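Local coordinates for putative hemin storage protein (Bordetella bronchiseptica, PDB 6AU1) that cleaves deacetylated poly-beta-1,6-N-acetylglucosamine with its glycoside hydrolase domain, the part present here, an activity that can disrupt bacterial biofilms, at residues Met36-Pro41 with Ala348-Met353; Arg233-Gln238 with Val263-Met268; Arg304-Gly309 with Tyr334-Phe339. All coordinates share one frame; numbering follows the deposited sequence.

Contact 1 of 3, residues Met36-Pro41 with Ala348-Met353; sequences MKDLAP and ALRDVM
The C-terminal end of helix 22-39 meets the kinked helix 346-353 most closely at L39 and R350, whose CA atoms lie 5.4 Å apart, just before A40 leaves the helix with a positive phi and P41 carries the chain past M353. One water ties the two backbones together, donating to L39 O at 2.7 Å and to R350 O at 2.8 Å. R350 also grips D38 side-on in a salt bridge. Its NE reaches D38 OD1 at 3.0 Å from above the carboxylate plane, in a bent bond (131° at the hydrogen). NH1 makes the straighter bond (167°), 3.2 Å to D38 OD2, along the syn lone pair and in the guanidinium plane. The two flat groups are therefore twisted by 39° rather than coplanar. Both side chains start with CG anti to the backbone N, and the arginine bends at chi3 to bring NE and NH1 alongside the acid; its charge probably helps keep D38 ionised. The apolar half belongs to L39: its CD1 rests 4.0 Å from R350 CA and also touches the L349 side chain, while its CG packs 4.1 Å from M353 CB. M353 is bent at chi2 and chi3, so its CE comes 4.4 Å from P41 CB. M353 O is buried here without a polar partner. V10 of strand 8-12 touches L39, P41 and M353, Y334 of strand 332-335 touches L39 and L349, and M321 of helix 314-326 packs on M353.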
loop_
_atom_site.group_PDB
_atom_site.type_symbol
_atom_site.label_atom_id
_atom_site.label_comp_id
_atom_site.label_asym_id
_atom_site.label_seq_id
_atom_site.Cartn_x
_atom_site.Cartn_y
_atom_site.Cartn_z
ATOM N N MET A 36 -4.631 -12.147 16.525
ATOM C CA MET A 36 -3.557 -11.165 16.666
ATOM C C MET A 36 -2.966 -11.161 18.078
ATOM O O MET A 36 -1.762 -10.954 18.251
ATOM C CB MET A 36 -4.053 -9.773 16.271
ATOM C CG MET A 36 -4.439 -9.654 14.781
ATOM S SD MET A 36 -3.114 -10.088 13.619
ATOM C CE MET A 36 -3.502 -11.787 13.209
ATOM N N LYS A 37 -3.797 -11.405 19.091
ATOM C CA LYS A 37 -3.287 -11.513 20.453
ATOM C C LYS A 37 -2.320 -12.690 20.534
ATOM O O LYS A 37 -1.260 -12.602 21.159
ATOM C CB LYS A 37 -4.444 -11.667 21.454
ATOM C CG LYS A 37 -4.032 -11.838 22.902
ATOM C CD LYS A 37 -5.219 -11.635 23.850
ATOM C CE LYS A 37 -6.443 -12.429 23.404
ATOM N NZ LYS A 37 -7.575 -12.319 24.376
ATOM N N ASP A 38 -2.671 -13.774 19.849
ATOM C CA ASP A 38 -1.886 -15.003 19.859
ATOM C C ASP A 38 -0.578 -14.858 19.082
ATOM O O ASP A 38 0.485 -15.303 19.524
ATOM C CB ASP A 38 -2.727 -16.144 19.276
ATOM C CG ASP A 38 -2.024 -17.483 19.332
ATOM O OD1 ASP A 38 -1.154 -17.669 20.210
ATOM O OD2 ASP A 38 -2.353 -18.356 18.501
ATOM N N LEU A 39 -0.670 -14.227 17.922
ATOM C CA LEU A 39 0.445 -14.113 16.997
ATOM C C LEU A 39 1.411 -13.012 17.426
ATOM O O LEU A 39 2.617 -13.090 17.158
ATOM C CB LEU A 39 -0.086 -13.848 15.590
ATOM C CG LEU A 39 0.763 -14.259 14.400
ATOM C CD1 LEU A 39 1.022 -15.759 14.415
ATOM C CD2 LEU A 39 0.065 -13.845 13.114
ATOM N N ALA A 40 0.866 -12.002 18.101
ATOM C CA ALA A 40 1.638 -10.872 18.619
ATOM C C ALA A 40 2.615 -10.260 17.602
ATOM O O ALA A 40 3.817 -10.177 17.868
ATOM C CB ALA A 40 2.402 -11.300 19.875
ATOM N N PRO A 41 2.106 -9.819 16.443
ATOM C CA PRO A 41 2.972 -9.093 15.508
ATOM C C PRO A 41 3.351 -7.717 16.061
ATOM O O PRO A 41 2.753 -7.257 17.037
ATOM C CB PRO A 41 2.093 -8.950 14.259
ATOM C CG PRO A 41 0.701 -8.873 14.832
ATOM C CD PRO A 41 0.705 -9.850 15.976
ATOM N N ALA A 348 1.247 -22.652 13.647
ATOM C CA ALA A 348 2.416 -22.999 12.857
ATOM C C ALA A 348 3.337 -21.802 12.637
ATOM O O ALA A 348 4.548 -21.968 12.527
ATOM C CB ALA A 348 1.992 -23.584 11.529
ATOM N N LEU A 349 2.759 -20.603 12.569
ATOM C CA LEU A 349 3.521 -19.390 12.264
ATOM C C LEU A 349 3.995 -18.623 13.483
ATOM O O LEU A 349 4.812 -17.715 13.353
ATOM C CB LEU A 349 2.695 -18.428 11.413
ATOM C CG LEU A 349 2.629 -18.540 9.901
ATOM C CD1 LEU A 349 2.145 -17.204 9.331
ATOM C CD2 LEU A 349 3.963 -18.943 9.298
ATOM N N ARG A 350 3.459 -18.954 14.655
ATOM C CA ARG A 350 3.778 -18.218 15.873
ATOM C C ARG A 350 5.281 -18.036 16.080
ATOM O O ARG A 350 5.737 -16.928 16.378
ATOM C CB ARG A 350 3.169 -18.915 17.094
ATOM C CG ARG A 350 3.195 -18.069 18.352
ATOM C CD ARG A 350 2.506 -18.768 19.518
ATOM N NE ARG A 350 1.167 -19.235 19.165
ATOM C CZ ARG A 350 0.813 -20.516 19.102
ATOM N NH1 ARG A 350 -0.430 -20.848 18.772
ATOM N NH2 ARG A 350 1.698 -21.468 19.373
ATOM N N ASP A 351 6.063 -19.100 15.899
ATOM C CA ASP A 351 7.471 -19.008 16.264
ATOM C C ASP A 351 8.254 -18.080 15.332
ATOM O O ASP A 351 9.219 -17.453 15.768
ATOM C CB ASP A 351 8.138 -20.398 16.332
ATOM C CG ASP A 351 8.004 -21.210 15.048
ATOM O OD1 ASP A 351 7.478 -20.710 14.032
ATOM O OD2 ASP A 351 8.453 -22.384 15.071
ATOM N N VAL A 352 7.846 -17.972 14.072
ATOM C CA VAL A 352 8.570 -17.083 13.166
ATOM C C VAL A 352 7.973 -15.671 13.106
ATOM O O VAL A 352 8.614 -14.750 12.609
ATOM C CB VAL A 352 8.650 -17.654 11.733
ATOM C CG1 VAL A 352 9.653 -18.799 11.682
ATOM C CG2 VAL A 352 7.277 -18.089 11.232
ATOM N N MET A 353 6.762 -15.487 13.624
ATOM C CA MET A 353 6.173 -14.154 13.607
ATOM C C MET A 353 6.410 -13.464 14.941
ATOM O O MET A 353 6.159 -12.268 15.080
ATOM C CB MET A 353 4.682 -14.211 13.267
ATOM C CG MET A 353 4.389 -14.402 11.781
ATOM S SD MET A 353 4.882 -12.984 10.762
ATOM C CE MET A 353 3.723 -11.731 11.333
HETATM O O HOH W 1 4.366 -14.980 17.836
#

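Contact 2 of 3, residues Arg233-Gln238 with Val263-Met268; sequences RNLYAQ and VALMAM. With EDO (1,2-ethanediol), chain G.
Adjacent parallel strands of a TIM-type (beta/alpha) barrel pair here, strand 230-235 being joined to strand 262-266 by a beta-alpha-beta crossover; the axes of 233-235 and 263-266 make an angle of 32°. V263 starts on the face packed by helix 253-259, its CG1 lying 3.6 Å from L235 CD2. A264 N donates to R233 O at 2.9 Å. A264 O then receives L235 N at 3.0 Å, while N234, on the opposite face of the sheet from L235, adds a weak bond from ND2 to A264 O and another to E300 OE1. L265 returns to the helix-covered face alongside L235, its CD1 4.0 Å from L235 CG. M266 N meets L235 O at 2.9 Å, nearly along the C=O axis. Inverse gamma turns centred on M266 and then A267 follow, and a water links M266 O to A237 N. The M266 side chain bends at chi3 (-65°), which sets its methyl over the ring of Y236 in a CH-pi contact: CE lies 3.4 Å from the ring centroid, 9° off the normal. At the ring's far end lies an ethanediol, probably from the crystallisation liquor and hydrogen-bonded to D161; Y236 OH donates to its O2 at 2.6 Å.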
loop_
_atom_site.group_PDB
_atom_site.type_symbol
_atom_site.label_atom_id
_atom_site.label_comp_id
_atom_site.label_asym_id
_atom_site.label_seq_id
_atom_site.Cartn_x
_atom_site.Cartn_y
_atom_site.Cartn_z
ATOM N N ARG A 233 5.268 2.494 2.791
ATOM C CA ARG A 233 4.600 2.497 1.487
ATOM C C ARG A 233 4.838 1.169 0.781
ATOM O O ARG A 233 5.936 0.627 0.841
ATOM C CB ARG A 233 5.092 3.666 0.624
ATOM C CG ARG A 233 4.403 3.742 -0.770
ATOM C CD ARG A 233 4.686 5.073 -1.472
ATOM N NE ARG A 233 4.331 5.014 -2.892
ATOM C CZ ARG A 233 4.787 5.865 -3.808
ATOM N NH1 ARG A 233 5.590 6.870 -3.449
ATOM N NH2 ARG A 233 4.455 5.700 -5.087
ATOM N N ASN A 234 3.801 0.640 0.131
ATOM C CA ASN A 234 3.945 -0.562 -0.689
ATOM C C ASN A 234 4.812 -0.309 -1.915
ATOM O O ASN A 234 4.607 0.671 -2.649
ATOM C CB ASN A 234 2.581 -1.079 -1.173
ATOM C CG ASN A 234 1.782 -1.762 -0.088
ATOM O OD1 ASN A 234 0.598 -1.498 0.055
ATOM N ND2 ASN A 234 2.412 -2.678 0.650
ATOM N N LEU A 235 5.756 -1.216 -2.142
ATOM C CA LEU A 235 6.653 -1.158 -3.292
ATOM C C LEU A 235 6.534 -2.460 -4.073
ATOM O O LEU A 235 6.616 -3.552 -3.493
ATOM C CB LEU A 235 8.106 -0.947 -2.829
ATOM C CG LEU A 235 9.219 -1.018 -3.880
ATOM C CD1 LEU A 235 9.037 0.066 -4.950
ATOM C CD2 LEU A 235 10.568 -0.874 -3.199
ATOM N N TYR A 236 6.334 -2.342 -5.380
ATOM C CA TYR A 236 6.320 -3.511 -6.256
ATOM C C TYR A 236 7.723 -4.105 -6.427
ATOM O O TYR A 236 8.720 -3.391 -6.358
ATOM C CB TYR A 236 5.756 -3.134 -7.620
ATOM C CG TYR A 236 4.250 -3.093 -7.677
ATOM C CD1 TYR A 236 3.513 -4.265 -7.840
ATOM C CD2 TYR A 236 3.559 -1.890 -7.576
ATOM C CE1 TYR A 236 2.126 -4.237 -7.897
ATOM C CE2 TYR A 236 2.167 -1.855 -7.638
ATOM C CZ TYR A 236 1.464 -3.030 -7.796
ATOM O OH TYR A 236 0.087 -3.004 -7.859
ATOM N N ALA A 237 7.790 -5.407 -6.689
ATOM C CA ALA A 237 9.077 -6.090 -6.812
ATOM C C ALA A 237 9.814 -5.768 -8.111
ATOM O O ALA A 237 11.042 -5.788 -8.133
ATOM C CB ALA A 237 8.886 -7.589 -6.696
ATOM N N GLN A 238 9.095 -5.503 -9.202
ATOM C CA GLN A 238 9.804 -5.327 -10.477
ATOM C C GLN A 238 10.808 -4.145 -10.448
ATOM O O GLN A 238 11.942 -4.299 -10.912
ATOM C CB GLN A 238 8.801 -5.180 -11.642
ATOM C CG GLN A 238 9.413 -5.356 -13.014
ATOM C CD GLN A 238 8.384 -5.369 -14.147
ATOM O OE1 GLN A 238 7.179 -5.526 -13.920
ATOM N NE2 GLN A 238 8.865 -5.208 -15.380
ATOM N N VAL A 263 9.730 0.297 4.077
ATOM C CA VAL A 263 9.316 -0.017 2.715
ATOM C C VAL A 263 8.604 -1.356 2.749
ATOM O O VAL A 263 9.211 -2.363 3.132
ATOM C CB VAL A 263 10.519 -0.086 1.762
ATOM C CG1 VAL A 263 10.073 -0.539 0.370
ATOM C CG2 VAL A 263 11.210 1.266 1.687
ATOM N N ALA A 264 7.318 -1.361 2.401
ATOM C CA ALA A 264 6.528 -2.594 2.409
ATOM C C ALA A 264 6.635 -3.266 1.047
ATOM O O ALA A 264 5.784 -3.083 0.167
ATOM C CB ALA A 264 5.071 -2.313 2.761
ATOM N N LEU A 265 7.683 -4.058 0.886
ATOM C CA LEU A 265 8.008 -4.638 -0.411
ATOM C C LEU A 265 7.152 -5.869 -0.668
ATOM O O LEU A 265 7.115 -6.784 0.154
ATOM C CB LEU A 265 9.497 -4.990 -0.457
ATOM C CG LEU A 265 10.016 -5.724 -1.687
ATOM C CD1 LEU A 265 9.777 -4.917 -2.950
ATOM C CD2 LEU A 265 11.514 -5.996 -1.514
ATOM N N MET A 266 6.453 -5.890 -1.797
ATOM C CA MET A 266 5.524 -6.978 -2.061
ATOM C C MET A 266 6.284 -8.191 -2.610
ATOM O O MET A 266 6.454 -8.375 -3.818
ATOM C CB MET A 266 4.397 -6.479 -2.978
ATOM C CG MET A 266 3.575 -5.411 -2.228
ATOM S SD MET A 266 2.201 -4.653 -3.104
ATOM C CE MET A 266 3.088 -3.793 -4.393
ATOM N N ALA A 267 6.762 -9.001 -1.667
ATOM C CA ALA A 267 7.638 -10.140 -1.947
ATOM C C ALA A 267 6.776 -11.360 -2.230
ATOM O O ALA A 267 6.655 -12.267 -1.403
ATOM C CB ALA A 267 8.574 -10.386 -0.762
ATOM N N MET A 268 6.152 -11.344 -3.402
ATOM C CA MET A 268 5.059 -12.251 -3.719
ATOM C C MET A 268 5.273 -12.933 -5.067
ATOM O O MET A 268 4.667 -12.537 -6.077
ATOM C CB MET A 268 3.740 -11.473 -3.706
ATOM C CG MET A 268 3.438 -10.817 -2.349
ATOM S SD MET A 268 1.919 -9.844 -2.384
ATOM C CE MET A 268 1.802 -9.278 -0.677
HETATM C C1 EDO G . -3.077 -1.700 -7.885
HETATM O O1 EDO G . -3.333 -0.883 -6.727
HETATM C C2 EDO G . -2.256 -0.914 -8.903
HETATM O O2 EDO G . -0.925 -0.726 -8.407
HETATM O O HOH W 2 5.445 -7.046 -6.253
#

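Contact 3 of 3, residues Arg304-Gly309 with Tyr334-Phe339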
loop_
_atom_site.group_PDB
_atom_site.type_symbol
_atom_site.label_atom_id
_atom_site.label_comp_id
_atom_site.label_asym_id
_atom_site.label_seq_id
_atom_site.Cartn_x
_atom_site.Cartn_y
_atom_site.Cartn_z
ATOM N N ARG A 304 -2.315 -15.800 0.504
ATOM C CA ARG A 304 -3.414 -16.256 -0.323
ATOM C C ARG A 304 -3.025 -16.171 -1.791
ATOM O O ARG A 304 -2.301 -15.263 -2.206
ATOM C CB ARG A 304 -4.680 -15.428 -0.036
ATOM C CG ARG A 304 -5.894 -15.821 -0.860
ATOM C CD ARG A 304 -7.189 -15.236 -0.281
ATOM N NE ARG A 304 -8.346 -15.624 -1.073
ATOM C CZ ARG A 304 -8.986 -16.781 -0.945
ATOM N NH1 ARG A 304 -8.593 -17.669 -0.032
ATOM N NH2 ARG A 304 -10.023 -17.050 -1.727
ATOM N N ASP A 305 -3.482 -17.146 -2.564
ATOM C CA ASP A 305 -3.322 -17.132 -4.003
ATOM C C ASP A 305 -4.606 -16.519 -4.567
ATOM O O ASP A 305 -5.590 -17.226 -4.779
ATOM C CB ASP A 305 -3.071 -18.558 -4.511
ATOM C CG ASP A 305 -2.786 -18.622 -5.994
ATOM O OD1 ASP A 305 -3.235 -17.728 -6.734
ATOM O OD2 ASP A 305 -2.123 -19.594 -6.420
ATOM N N TRP A 306 -4.611 -15.200 -4.768
ATOM C CA TRP A 306 -5.842 -14.494 -5.138
ATOM C C TRP A 306 -6.318 -14.860 -6.543
ATOM O O TRP A 306 -7.509 -14.751 -6.844
ATOM C CB TRP A 306 -5.670 -12.968 -5.053
ATOM C CG TRP A 306 -5.320 -12.435 -3.696
ATOM C CD1 TRP A 306 -6.178 -12.161 -2.668
ATOM C CD2 TRP A 306 -4.018 -12.084 -3.236
ATOM N NE1 TRP A 306 -5.486 -11.675 -1.588
ATOM C CE2 TRP A 306 -4.153 -11.625 -1.907
ATOM C CE3 TRP A 306 -2.742 -12.124 -3.812
ATOM C CZ2 TRP A 306 -3.066 -11.203 -1.153
ATOM C CZ3 TRP A 306 -1.660 -11.713 -3.056
ATOM C CH2 TRP A 306 -1.828 -11.253 -1.742
ATOM N N ARG A 307 -5.399 -15.287 -7.404
ATOM C CA ARG A 307 -5.777 -15.576 -8.781
ATOM C C ARG A 307 -6.632 -16.843 -8.861
ATOM O O ARG A 307 -7.610 -16.883 -9.608
ATOM C CB ARG A 307 -4.536 -15.683 -9.684
ATOM C CG ARG A 307 -3.767 -16.996 -9.625
ATOM C CD ARG A 307 -2.633 -17.024 -10.637
ATOM N NE ARG A 307 -1.562 -16.097 -10.284
ATOM C CZ ARG A 307 -0.664 -15.633 -11.147
ATOM N NH1 ARG A 307 -0.712 -16.001 -12.421
ATOM N NH2 ARG A 307 0.277 -14.794 -10.740
ATOM N N VAL A 308 -6.289 -17.864 -8.075
ATOM C CA VAL A 308 -7.051 -19.112 -8.079
ATOM C C VAL A 308 -8.056 -19.153 -6.931
ATOM O O VAL A 308 -8.922 -20.025 -6.889
ATOM C CB VAL A 308 -6.136 -20.357 -7.980
ATOM C CG1 VAL A 308 -5.054 -20.321 -9.048
ATOM C CG2 VAL A 308 -5.529 -20.467 -6.598
ATOM N N GLY A 309 -7.925 -18.220 -5.992
ATOM C CA GLY A 309 -8.882 -18.101 -4.907
ATOM C C GLY A 309 -8.704 -19.176 -3.851
ATOM O O GLY A 309 -9.670 -19.820 -3.437
ATOM N N TYR A 334 2.818 -10.790 6.361
ATOM C CA TYR A 334 2.007 -11.411 5.327
ATOM C C TYR A 334 0.677 -10.688 5.145
ATOM O O TYR A 334 0.194 -9.977 6.032
ATOM C CB TYR A 334 1.761 -12.902 5.628
ATOM C CG TYR A 334 0.888 -13.148 6.840
ATOM C CD1 TYR A 334 -0.505 -13.127 6.736
ATOM C CD2 TYR A 334 1.447 -13.408 8.086
ATOM C CE1 TYR A 334 -1.308 -13.340 7.847
ATOM C CE2 TYR A 334 0.654 -13.623 9.202
ATOM C CZ TYR A 334 -0.725 -13.595 9.076
ATOM O OH TYR A 334 -1.528 -13.804 10.178
ATOM N N TYR A 335 0.112 -10.906 3.962
ATOM C CA TYR A 335 -1.192 -10.393 3.568
ATOM C C TYR A 335 -1.861 -11.499 2.757
ATOM O O TYR A 335 -1.215 -12.090 1.899
ATOM C CB TYR A 335 -1.049 -9.112 2.729
ATOM C CG TYR A 335 -2.361 -8.609 2.172
ATOM C CD1 TYR A 335 -3.402 -8.252 3.022
ATOM C CD2 TYR A 335 -2.559 -8.476 0.799
ATOM C CE1 TYR A 335 -4.619 -7.782 2.510
ATOM C CE2 TYR A 335 -3.763 -8.010 0.282
ATOM C CZ TYR A 335 -4.793 -7.668 1.147
ATOM O OH TYR A 335 -5.995 -7.210 0.631
ATOM N N PRO A 336 -3.148 -11.805 3.022
ATOM C CA PRO A 336 -4.089 -11.303 4.020
ATOM C C PRO A 336 -4.231 -12.256 5.200
ATOM O O PRO A 336 -3.819 -13.415 5.115
ATOM C CB PRO A 336 -5.400 -11.240 3.232
ATOM C CG PRO A 336 -5.312 -12.516 2.374
ATOM C CD PRO A 336 -3.813 -12.746 2.098
ATOM N N ASP A 337 -4.817 -11.782 6.286
ATOM C CA ASP A 337 -5.184 -12.693 7.357
ATOM C C ASP A 337 -6.617 -13.160 7.140
ATOM O O ASP A 337 -7.560 -12.355 7.161
ATOM C CB ASP A 337 -5.029 -12.035 8.720
ATOM C CG ASP A 337 -5.052 -13.049 9.842
ATOM O OD1 ASP A 337 -4.079 -13.820 9.934
ATOM O OD2 ASP A 337 -6.053 -13.106 10.584
ATOM N N ASP A 338 -6.781 -14.457 6.899
ATOM C CA ASP A 338 -8.113 -15.032 6.734
ATOM C C ASP A 338 -8.547 -15.573 8.085
ATOM O O ASP A 338 -8.497 -16.783 8.332
ATOM C CB ASP A 338 -8.097 -16.132 5.664
ATOM C CG ASP A 338 -9.486 -16.608 5.271
ATOM O OD1 ASP A 338 -10.490 -16.179 5.881
ATOM O OD2 ASP A 338 -9.566 -17.445 4.348
ATOM N N PHE A 339 -8.951 -14.666 8.969
ATOM C CA PHE A 339 -9.190 -15.033 10.365
ATOM C C PHE A 339 -10.392 -15.954 10.549
ATOM O O PHE A 339 -10.444 -16.725 11.508
ATOM C CB PHE A 339 -9.351 -13.772 11.228
ATOM C CG PHE A 339 -10.170 -12.699 10.583
ATOM C CD1 PHE A 339 -11.545 -12.686 10.728
ATOM C CD2 PHE A 339 -9.563 -11.707 9.816
ATOM C CE1 PHE A 339 -12.311 -11.708 10.129
ATOM C CE2 PHE A 339 -10.333 -10.725 9.213
ATOM C CZ PHE A 339 -11.702 -10.729 9.379
HETATM O O HOH W 3 -6.990 -17.420 2.389
HETATM O O HOH W 4 -7.247 -10.060 0.474
#
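This is a surface contact of side chains and waters between the ends of two neighbouring parallel strands, 297-305 and 332-335, and the loops that follow them. A cis peptide precedes P336 and its ring turns toward segment 304-309, where P336 CD lies 3.5 Å from R304 CB. W306 reaches the same proline tip to tip, CZ2 to P336 CD 3.7 Å, and crosses Y335 at about a right angle along the side chains, with CZ2 3.4 Å from Y335 CD2. The two ring planes are inclined by 35°, an oblique pairing. Polar links run through water: one accepts from R304 NH1 and donates to D338 OD2, and another accepts from W306 NE1 and donates weakly to Y335 OH. R304 NH1 and D338 OD2 are 4.5 Å apart, opposite charges too distant for a salt bridge. The Y335 hydroxyl has its stronger partner in D13, and W93 meets the Y335 ring edge-to-face. Each segment also holds bonds of its own: D305 OD1 takes weak bonds from R307 N and V308 N, and Y334 OH donates to D337 OD1 at 2.6 Å, where R35 adds a salt bridge. Aromatic residues such as W306, in the loop, and Y335, at the end of its strand, fit the C-terminal rim of a TIM barrel, the end where glycoside hydrolases of this fold bind substrate.

Contacts 2 and 3 both lie on the barrel sheet, in which strands 262-266 and 297-305 are neighbours. Their centres are about 16 Å apart, and they touch where M268 SD meets W306 CH2 at 4.1 Å. Contact 1 packs helices outside that sheet and joins contact 3 through Y334, whose OH is 3.3 Å from L39 CD2, while M36 CE touches D337 OD2. Contacts 1 and 2 do not touch, their nearest atoms being about 12 Å apart. Along the chain, contact 1 encloses the other two, bringing helix 22-39, which follows the first strand, beside the last helix, 346-353. Contacts 2 and 3 approach the strand ends that probably face substrate; ethanediol lies beside contact 2.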